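Local coordinates for protein dextranase (Pseudarthrobacter oxydans, PDB 6NZS) that hydrolyses internal alpha-1,6-glucosidic linkages of dextran as an endo-acting dextranase of glycoside hydrolase family 49, at residues 491-496 with 531-536; 520-525 with 572-577; 416-421 with 451-456. One frame throughout, in Å; residues are numbered along the deposited sequence.

Interaction 1 of 3, residues 491-496 with 531-536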
loop_
_atom_site.group_PDB
_atom_site.type_symbol
_atom_site.label_atom_id
_atom_site.label_comp_id
_atom_site.label_asym_id
_atom_site.label_seq_id
_atom_site.Cartn_x
_atom_site.Cartn_y
_atom_site.Cartn_z
ATOM N N VAL A 491 -0.445 -20.187 6.280
ATOM C CA VAL A 491 -1.831 -20.454 5.924
ATOM C C VAL A 491 -2.476 -21.204 7.078
ATOM O O VAL A 491 -2.188 -22.386 7.293
ATOM C CB VAL A 491 -1.921 -21.254 4.618
ATOM C CG1 VAL A 491 -3.374 -21.633 4.316
ATOM C CG2 VAL A 491 -1.329 -20.447 3.459
ATOM N N TYR A 492 -3.338 -20.519 7.821
ATOM C CA TYR A 492 -4.243 -21.163 8.772
ATOM C C TYR A 492 -5.567 -21.295 8.032
ATOM O O TYR A 492 -6.330 -20.332 7.926
ATOM C CB TYR A 492 -4.329 -20.357 10.067
ATOM C CG TYR A 492 -2.937 -20.107 10.601
ATOM C CD1 TYR A 492 -2.233 -21.106 11.261
ATOM C CD2 TYR A 492 -2.294 -18.898 10.363
ATOM C CE1 TYR A 492 -0.931 -20.892 11.703
ATOM C CE2 TYR A 492 -1.015 -18.673 10.792
ATOM C CZ TYR A 492 -0.340 -19.665 11.470
ATOM O OH TYR A 492 0.953 -19.438 11.888
ATOM N N ALA A 493 -5.803 -22.477 7.459
ATOM C CA ALA A 493 -6.899 -22.648 6.510
ATOM C C ALA A 493 -8.236 -22.664 7.232
ATOM O O ALA A 493 -8.504 -23.558 8.041
ATOM C CB ALA A 493 -6.715 -23.934 5.709
ATOM N N LEU A 494 -9.074 -21.677 6.930
ATOM C CA LEU A 494 -10.420 -21.586 7.472
ATOM C C LEU A 494 -11.462 -22.105 6.495
ATOM O O LEU A 494 -12.654 -22.118 6.824
ATOM C CB LEU A 494 -10.738 -20.143 7.872
ATOM C CG LEU A 494 -9.805 -19.531 8.924
ATOM C CD1 LEU A 494 -10.108 -18.049 9.101
ATOM C CD2 LEU A 494 -9.929 -20.277 10.248
ATOM N N SER A 495 -11.026 -22.543 5.317
ATOM C CA SER A 495 -11.874 -23.072 4.263
ATOM C C SER A 495 -11.101 -24.184 3.574
ATOM O O SER A 495 -9.873 -24.260 3.685
ATOM C CB SER A 495 -12.190 -21.986 3.219
ATOM O OG SER A 495 -12.784 -20.833 3.799
ATOM N N ASP A 496 -11.821 -25.071 2.882
ATOM C CA ASP A 496 -11.151 -25.947 1.930
ATOM C C ASP A 496 -10.300 -25.085 1.007
ATOM O O ASP A 496 -10.730 -24.013 0.571
ATOM C CB ASP A 496 -12.171 -26.723 1.096
ATOM C CG ASP A 496 -12.823 -27.864 1.864
ATOM O OD1 ASP A 496 -12.514 -28.087 3.056
ATOM O OD2 ASP A 496 -13.682 -28.542 1.259
ATOM N N GLU A 531 -14.863 -31.216 12.240
ATOM C CA GLU A 531 -14.591 -31.596 10.860
ATOM C C GLU A 531 -13.528 -30.665 10.288
ATOM O O GLU A 531 -13.696 -29.441 10.307
ATOM C CB GLU A 531 -15.867 -31.508 10.030
ATOM C CG GLU A 531 -15.676 -31.908 8.573
ATOM C CD GLU A 531 -16.923 -31.708 7.739
ATOM O OE1 GLU A 531 -17.989 -31.402 8.316
ATOM O OE2 GLU A 531 -16.834 -31.854 6.499
ATOM N N LYS A 532 -12.446 -31.247 9.775
ATOM C CA LYS A 532 -11.327 -30.471 9.255
ATOM C C LYS A 532 -11.600 -30.019 7.829
ATOM O O LYS A 532 -12.159 -30.764 7.021
ATOM C CB LYS A 532 -10.059 -31.328 9.240
ATOM C CG LYS A 532 -9.258 -31.311 10.523
ATOM C CD LYS A 532 -7.797 -31.630 10.273
ATOM C CE LYS A 532 -7.206 -32.369 11.453
ATOM N NZ LYS A 532 -5.726 -32.422 11.383
ATOM N N VAL A 533 -11.185 -28.790 7.514
ATOM C CA VAL A 533 -11.094 -28.412 6.110
ATOM C C VAL A 533 -10.030 -29.272 5.435
ATOM O O VAL A 533 -9.156 -29.862 6.082
ATOM C CB VAL A 533 -10.790 -26.919 5.904
ATOM C CG1 VAL A 533 -11.813 -26.064 6.622
ATOM C CG2 VAL A 533 -9.368 -26.586 6.372
ATOM N N THR A 534 -10.108 -29.341 4.113
ATOM C CA THR A 534 -9.160 -30.101 3.318
ATOM C C THR A 534 -8.288 -29.153 2.507
ATOM O O THR A 534 -8.733 -28.084 2.073
ATOM C CB THR A 534 -9.890 -31.061 2.376
ATOM O OG1 THR A 534 -10.649 -30.309 1.426
ATOM C CG2 THR A 534 -10.834 -31.957 3.165
ATOM N N ILE A 535 -7.029 -29.537 2.332
ATOM C CA ILE A 535 -6.147 -28.912 1.356
ATOM C C ILE A 535 -5.979 -29.892 0.209
ATOM O O ILE A 535 -5.735 -31.087 0.434
ATOM C CB ILE A 535 -4.791 -28.527 1.966
ATOM C CG1 ILE A 535 -5.008 -27.619 3.169
ATOM C CG2 ILE A 535 -3.929 -27.840 0.919
ATOM C CD1 ILE A 535 -3.771 -27.402 3.972
ATOM N N GLY A 536 -6.151 -29.398 -1.011
ATOM C CA GLY A 536 -6.101 -30.268 -2.167
ATOM C C GLY A 536 -4.798 -31.038 -2.260
ATOM O O GLY A 536 -3.765 -30.654 -1.701
HETATM O O HOH W 1 -13.146 -31.265 0.424
#
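Asp496 and Thr534 bring the two backbones together, their CA atoms 4.8 Å apart, at the point where the irregular loop 531-536 passes the turn between strands 489-493 and 495-507. The hydrogen bond across this point runs from main chain to side chain: Thr534 N donates to Asp496 OD1 over 2.9 Å and nearly straight, at 167°, meeting the oxygen from above the carboxylate plane, 49° out of it. The other carboxylate oxygen, Asp496 OD2, accepts from a water that also lies 2.9 Å from Thr534 OG1, and this water bridges the carboxylate and the Thr534 hydroxyl. Thr534 OG1 stands between its own backbone N and carbonyl carbon (chi1 65°), a rotation that turns it to the carboxylate. A second link between the same residues is a CA-H...O contact, with Asp496 CA 3.2 Å from Thr534 O. In a right-handed parallel beta-helix such as the catalytic domain of family 49, turns of this kind lead the chain from one sheet of a coil to the next, and here a later loop is laid against one. Val533 fills the buried side. Its CG2 branch meets Ala493 CB at 3.8 Å and Ala493 O at 3.6 Å, while CG1 lies against the backbone of Ser495. Ser495 OG faces elsewhere, bonding to Thr469 OG1 on strand 469-482 and to Arg421 N. Ile535 packs on Leu522 and Arg524 of strand 521-524, which also borders the loop.

Interaction 2 of 3, residues 520-525 with 572-577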
loop_
_atom_site.group_PDB
_atom_site.type_symbol
_atom_site.label_atom_id
_atom_site.label_comp_id
_atom_site.label_asym_id
_atom_site.label_seq_id
_atom_site.Cartn_x
_atom_site.Cartn_y
_atom_site.Cartn_z
ATOM N N SER A 520 7.401 -20.922 8.050
ATOM C CA SER A 520 6.195 -20.910 7.234
ATOM C C SER A 520 5.288 -22.056 7.676
ATOM O O SER A 520 5.774 -23.135 8.026
ATOM C CB SER A 520 6.553 -21.055 5.757
ATOM O OG SER A 520 7.042 -19.821 5.239
ATOM N N HIS A 521 3.967 -21.809 7.672
ATOM C CA HIS A 521 2.977 -22.737 8.214
ATOM C C HIS A 521 1.910 -23.078 7.180
ATOM O O HIS A 521 1.570 -22.270 6.315
ATOM C CB HIS A 521 2.252 -22.128 9.424
ATOM C CG HIS A 521 2.986 -22.284 10.721
ATOM N ND1 HIS A 521 2.621 -21.611 11.866
ATOM C CD2 HIS A 521 4.068 -23.028 11.050
ATOM C CE1 HIS A 521 3.435 -21.949 12.852
ATOM N NE2 HIS A 521 4.324 -22.805 12.381
ATOM N N LEU A 522 1.360 -24.286 7.314
ATOM C CA LEU A 522 0.216 -24.736 6.521
ATOM C C LEU A 522 -0.572 -25.681 7.419
ATOM O O LEU A 522 -0.103 -26.790 7.706
ATOM C CB LEU A 522 0.691 -25.457 5.267
ATOM C CG LEU A 522 -0.402 -25.987 4.329
ATOM C CD1 LEU A 522 -1.229 -24.846 3.725
ATOM C CD2 LEU A 522 0.229 -26.803 3.229
ATOM N N LYS A 523 -1.744 -25.240 7.882
ATOM C CA LYS A 523 -2.499 -25.964 8.896
ATOM C C LYS A 523 -3.968 -25.989 8.511
ATOM O O LYS A 523 -4.492 -25.006 7.981
ATOM C CB LYS A 523 -2.372 -25.279 10.263
ATOM C CG LYS A 523 -0.936 -25.214 10.798
ATOM C CD LYS A 523 -0.895 -24.667 12.219
ATOM C CE LYS A 523 0.525 -24.659 12.763
ATOM N NZ LYS A 523 1.007 -26.048 13.041
ATOM N N ARG A 524 -4.630 -27.112 8.796
ATOM C CA ARG A 524 -6.052 -27.284 8.517
ATOM C C ARG A 524 -6.829 -27.123 9.817
ATOM O O ARG A 524 -6.655 -27.914 10.752
ATOM C CB ARG A 524 -6.315 -28.665 7.910
ATOM C CG ARG A 524 -5.559 -28.914 6.619
ATOM C CD ARG A 524 -5.999 -30.188 5.916
ATOM N NE ARG A 524 -5.633 -31.402 6.640
ATOM C CZ ARG A 524 -6.476 -32.391 6.925
ATOM N NH1 ARG A 524 -7.748 -32.318 6.565
ATOM N NH2 ARG A 524 -6.045 -33.459 7.581
ATOM N N TYR A 525 -7.679 -26.103 9.880
ATOM C CA TYR A 525 -8.529 -25.896 11.041
ATOM C C TYR A 525 -9.838 -26.675 10.869
ATOM O O TYR A 525 -10.110 -27.250 9.810
ATOM C CB TYR A 525 -8.755 -24.400 11.281
ATOM C CG TYR A 525 -7.578 -23.694 11.950
ATOM C CD1 TYR A 525 -6.345 -24.326 12.079
ATOM C CD2 TYR A 525 -7.713 -22.413 12.467
ATOM C CE1 TYR A 525 -5.273 -23.689 12.694
ATOM C CE2 TYR A 525 -6.645 -21.770 13.091
ATOM C CZ TYR A 525 -5.438 -22.419 13.200
ATOM O OH TYR A 525 -4.373 -21.793 13.815
ATOM N N ILE A 572 10.384 -23.978 5.866
ATOM C CA ILE A 572 9.035 -24.517 5.689
ATOM C C ILE A 572 8.724 -25.471 6.836
ATOM O O ILE A 572 9.331 -26.542 6.943
ATOM C CB ILE A 572 8.865 -25.192 4.324
ATOM C CG1 ILE A 572 8.933 -24.156 3.203
ATOM C CG2 ILE A 572 7.534 -25.953 4.256
ATOM C CD1 ILE A 572 9.015 -24.764 1.806
ATOM N N GLY A 573 7.770 -25.081 7.684
ATOM C CA GLY A 573 7.318 -25.876 8.815
ATOM C C GLY A 573 5.863 -26.291 8.678
ATOM O O GLY A 573 5.098 -26.270 9.645
ATOM N N PHE A 574 5.481 -26.654 7.458
ATOM C CA PHE A 574 4.125 -27.115 7.186
ATOM C C PHE A 574 3.841 -28.392 7.978
ATOM O O PHE A 574 4.741 -29.193 8.246
ATOM C CB PHE A 574 3.990 -27.407 5.689
ATOM C CG PHE A 574 4.100 -26.179 4.790
ATOM C CD1 PHE A 574 4.104 -24.885 5.310
ATOM C CD2 PHE A 574 4.172 -26.340 3.414
ATOM C CE1 PHE A 574 4.188 -23.780 4.461
ATOM C CE2 PHE A 574 4.267 -25.251 2.565
ATOM C CZ PHE A 574 4.272 -23.962 3.092
ATOM N N ASP A 575 2.578 -28.584 8.361
ATOM C CA ASP A 575 2.218 -29.767 9.141
ATOM C C ASP A 575 2.530 -31.038 8.357
ATOM O O ASP A 575 2.292 -31.120 7.151
ATOM C CB ASP A 575 0.721 -29.764 9.471
ATOM C CG ASP A 575 0.336 -28.740 10.523
ATOM O OD1 ASP A 575 1.190 -27.952 10.982
ATOM O OD2 ASP A 575 -0.861 -28.707 10.880
ATOM N N GLY A 576 3.066 -32.043 9.058
ATOM C CA GLY A 576 3.411 -33.291 8.397
ATOM C C GLY A 576 2.229 -33.961 7.721
ATOM O O GLY A 576 2.387 -34.577 6.665
ATOM N N GLU A 577 1.032 -33.829 8.299
ATOM C CA GLU A 577 -0.150 -34.434 7.692
ATOM C C GLU A 577 -0.471 -33.835 6.330
ATOM O O GLU A 577 -1.234 -34.432 5.565
ATOM C CB GLU A 577 -1.364 -34.334 8.624
ATOM C CG GLU A 577 -1.985 -32.947 8.743
ATOM C CD GLU A 577 -3.245 -32.942 9.593
ATOM O OE1 GLU A 577 -3.618 -34.014 10.121
ATOM O OE2 GLU A 577 -3.869 -31.873 9.747
HETATM O O HOH W 2 2.335 -25.729 9.738
HETATM O O HOH W 3 -3.005 -29.346 9.360
#
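Leu522 packs its CB over one face of the Phe574 ring, a CH-pi contact 3.8 Å from the ring centroid that is displaced toward the rim at CG and CD1. The opposite face carries Ile572 CG2 above its centre, so the ring is sandwiched between aliphatic groups, and Trp582 meets it edge-to-face. Two backbone bonds secure this tight part: Gly573 N to Ser520 O at 2.8 Å and the longer Asp575 N to Leu522 O at 3.3 Å. In the beta-helix, strand 521-524 is the outermost strand of a six-stranded parallel sheet, and 572-577 runs beside it with only a single bridge, Ser520 to Ile572. The polar side is looser and hydrated. Lys523 bends at its last torsion (chi4 -71°) and carries NZ to the syn lone pair of Asp575 OD1, 2.8 Å away. Asp575 OD2 instead accepts from a water that also donates to Glu577 OE2 and accepts from Arg524 N. Arg524 NH2 and Glu577 OE2 form a long salt bridge of 3.5 Å, with the guanidinium and carboxylate planes turned 48° apart; Glu577 OE2 has a second charged partner in Lys532, and Arg524 NH1 is taken by Val533 O.

Interaction 3 of 3, residues 416-421 with 451-456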
loop_
_atom_site.group_PDB
_atom_site.type_symbol
_atom_site.label_atom_id
_atom_site.label_comp_id
_atom_site.label_asym_id
_atom_site.label_seq_id
_atom_site.Cartn_x
_atom_site.Cartn_y
_atom_site.Cartn_z
ATOM N N TRP A 416 -5.729 -13.569 2.767
ATOM C CA TRP A 416 -7.024 -14.119 2.365
ATOM C C TRP A 416 -7.753 -14.821 3.505
ATOM O O TRP A 416 -8.811 -15.424 3.269
ATOM C CB TRP A 416 -6.938 -15.009 1.111
ATOM C CG TRP A 416 -6.245 -16.331 1.273
ATOM C CD1 TRP A 416 -6.785 -17.500 1.744
ATOM C CD2 TRP A 416 -4.883 -16.630 0.930
ATOM N NE1 TRP A 416 -5.839 -18.500 1.714
ATOM C CE2 TRP A 416 -4.665 -17.993 1.222
ATOM C CE3 TRP A 416 -3.833 -15.878 0.387
ATOM C CZ2 TRP A 416 -3.437 -18.620 0.997
ATOM C CZ3 TRP A 416 -2.607 -16.501 0.176
ATOM C CH2 TRP A 416 -2.421 -17.857 0.484
ATOM N N GLY A 417 -7.241 -14.736 4.732
ATOM C CA GLY A 417 -7.864 -15.368 5.880
ATOM C C GLY A 417 -8.816 -14.477 6.654
ATOM O O GLY A 417 -9.573 -13.698 6.057
ATOM N N TRP A 418 -8.774 -14.600 7.989
ATOM C CA TRP A 418 -9.624 -13.908 8.969
ATOM C C TRP A 418 -11.019 -14.514 9.122
ATOM O O TRP A 418 -11.587 -14.467 10.217
ATOM C CB TRP A 418 -9.741 -12.399 8.729
ATOM C CG TRP A 418 -8.482 -11.580 8.931
ATOM C CD1 TRP A 418 -7.856 -10.803 7.992
ATOM C CD2 TRP A 418 -7.741 -11.407 10.154
ATOM N NE1 TRP A 418 -6.761 -10.181 8.547
ATOM C CE2 TRP A 418 -6.666 -10.535 9.869
ATOM C CE3 TRP A 418 -7.869 -11.924 11.452
ATOM C CZ2 TRP A 418 -5.736 -10.152 10.834
ATOM C CZ3 TRP A 418 -6.942 -11.537 12.415
ATOM C CH2 TRP A 418 -5.882 -10.667 12.096
ATOM N N THR A 419 -11.608 -15.009 8.038
ATOM C CA THR A 419 -12.891 -15.704 8.082
ATOM C C THR A 419 -12.864 -16.781 7.011
ATOM O O THR A 419 -12.067 -16.699 6.069
ATOM C CB THR A 419 -14.086 -14.767 7.801
ATOM O OG1 THR A 419 -14.104 -14.378 6.418
ATOM C CG2 THR A 419 -14.081 -13.522 8.661
ATOM N N PRO A 420 -13.732 -17.790 7.105
ATOM C CA PRO A 420 -13.938 -18.666 5.946
ATOM C C PRO A 420 -14.452 -17.846 4.769
ATOM O O PRO A 420 -15.201 -16.883 4.943
ATOM C CB PRO A 420 -15.004 -19.661 6.436
ATOM C CG PRO A 420 -14.891 -19.632 7.924
ATOM C CD PRO A 420 -14.521 -18.224 8.272
ATOM N N ARG A 421 -14.018 -18.214 3.561
ATOM C CA ARG A 421 -14.374 -17.466 2.362
ATOM C C ARG A 421 -14.607 -18.423 1.204
ATOM O O ARG A 421 -14.093 -19.545 1.186
ATOM C CB ARG A 421 -13.281 -16.452 1.977
ATOM C CG ARG A 421 -13.042 -15.393 3.030
ATOM C CD ARG A 421 -11.931 -14.416 2.627
ATOM N NE ARG A 421 -11.496 -13.602 3.762
ATOM C CZ ARG A 421 -12.147 -12.537 4.220
ATOM N NH1 ARG A 421 -13.278 -12.133 3.639
ATOM N NH2 ARG A 421 -11.673 -11.870 5.263
ATOM N N ASN A 451 -0.467 -14.868 3.502
ATOM C CA ASN A 451 -1.090 -15.215 4.774
ATOM C C ASN A 451 -2.573 -15.505 4.600
ATOM O O ASN A 451 -3.276 -14.786 3.890
ATOM C CB ASN A 451 -0.891 -14.036 5.736
ATOM C CG ASN A 451 -1.400 -14.281 7.151
ATOM O OD1 ASN A 451 -1.989 -13.376 7.738
ATOM N ND2 ASN A 451 -1.142 -15.460 7.718
ATOM N N SER A 452 -3.022 -16.568 5.260
ATOM C CA SER A 452 -4.415 -16.744 5.668
ATOM C C SER A 452 -4.400 -16.714 7.191
ATOM O O SER A 452 -4.079 -17.717 7.839
ATOM C CB SER A 452 -4.993 -18.057 5.159
ATOM O OG SER A 452 -6.248 -18.313 5.800
ATOM N N SER A 453 -4.711 -15.557 7.763
ATOM C CA SER A 453 -4.745 -15.441 9.212
ATOM C C SER A 453 -5.863 -16.305 9.789
ATOM O O SER A 453 -6.866 -16.600 9.123
ATOM C CB SER A 453 -4.970 -13.985 9.623
ATOM O OG SER A 453 -4.959 -13.848 11.042
ATOM N N SER A 454 -5.683 -16.705 11.046
ATOM C CA SER A 454 -6.744 -17.347 11.811
ATOM C C SER A 454 -7.899 -16.363 12.026
ATOM O O SER A 454 -7.837 -15.196 11.640
ATOM C CB SER A 454 -6.166 -17.860 13.125
ATOM O OG SER A 454 -5.549 -16.803 13.836
ATOM N N HIS A 455 -8.970 -16.840 12.673
ATOM C CA HIS A 455 -10.227 -16.095 12.699
ATOM C C HIS A 455 -10.140 -14.852 13.579
ATOM O O HIS A 455 -9.660 -14.907 14.712
ATOM C CB HIS A 455 -11.353 -16.991 13.205
ATOM C CG HIS A 455 -12.709 -16.573 12.727
ATOM N ND1 HIS A 455 -13.351 -15.448 13.197
ATOM C CD2 HIS A 455 -13.536 -17.123 11.806
ATOM C CE1 HIS A 455 -14.520 -15.326 12.590
ATOM N NE2 HIS A 455 -14.657 -16.330 11.743
ATOM N N TRP A 456 -10.658 -13.733 13.062
ATOM C CA TRP A 456 -10.637 -12.476 13.810
ATOM C C TRP A 456 -11.391 -12.575 15.134
ATOM O O TRP A 456 -11.066 -11.853 16.081
ATOM C CB TRP A 456 -11.197 -11.329 12.961
ATOM C CG TRP A 456 -12.679 -11.420 12.695
ATOM C CD1 TRP A 456 -13.284 -12.014 11.631
ATOM C CD2 TRP A 456 -13.734 -10.888 13.510
ATOM N NE1 TRP A 456 -14.654 -11.889 11.728
ATOM C CE2 TRP A 456 -14.953 -11.203 12.875
ATOM C CE3 TRP A 456 -13.764 -10.179 14.717
ATOM C CZ2 TRP A 456 -16.191 -10.833 13.406
ATOM C CZ3 TRP A 456 -14.991 -9.812 15.243
ATOM C CH2 TRP A 456 -16.189 -10.141 14.588
#
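Successive coils of the beta-helix meet here, where neighbouring strands 414-415 and 450-452 of one parallel sheet run out into loops. Trp416 N donates to Asn451 O, and Trp418 N follows with a nearly straight bond to Ser453 O (3.0 Å, 175°). Trp418 O is held by Trp456 N at 3.1 Å, while also lying 3.4 Å above the centre of the His455 ring. The Trp418 indole lies over Ser453, whose CB sits 3.8 Å from the centroid of the six-membered ring; Ser453 OG, anti to its backbone N (chi1 -178°), is thereby placed over the same face, 3.3 Å from CZ3. At the rim, Trp418 CE3 touches Trp456 CB at 3.7 Å. An alanine in place of Trp418 would probably take the indole from over Ser453, lose the contact with Trp456 CB and leave Asp389 OD2 without the N-H that bonds to it. Thr419 CG2 meets the edge of the Trp456 ring at CD1, 3.4 Å away. Ser452 CB covers a face of the Trp416 five-membered ring. Arg421 grips Gly417 O with both NE and NH2. Further in, Trp416 packs against Val471 and Met474 of strand 469-482 and Val491 of strand 489-493, the latter also touched by Ser452.

From the N terminus, interaction 3 comes first, closing a loop of 29 residues between 416-421 and 451-456 before either of the others opens. Interactions 1 and 2 then cross: 491-496 is followed by 520-525, the first half of interaction 2, before 531-536 completes interaction 1 and 572-577 completes interaction 2. All three reach one parallel sheet, in which strands 450-452, 489-493 and 521-524 are consecutive neighbours. Tyr492 joins them, its N lying 2.9 Å from Ser452 O and its OH 2.7 Å from His521 ND1. A salt bridge from Lys532 to Glu577 couples the two late loops, linking successive coils toward the C-terminal end of the beta-helix.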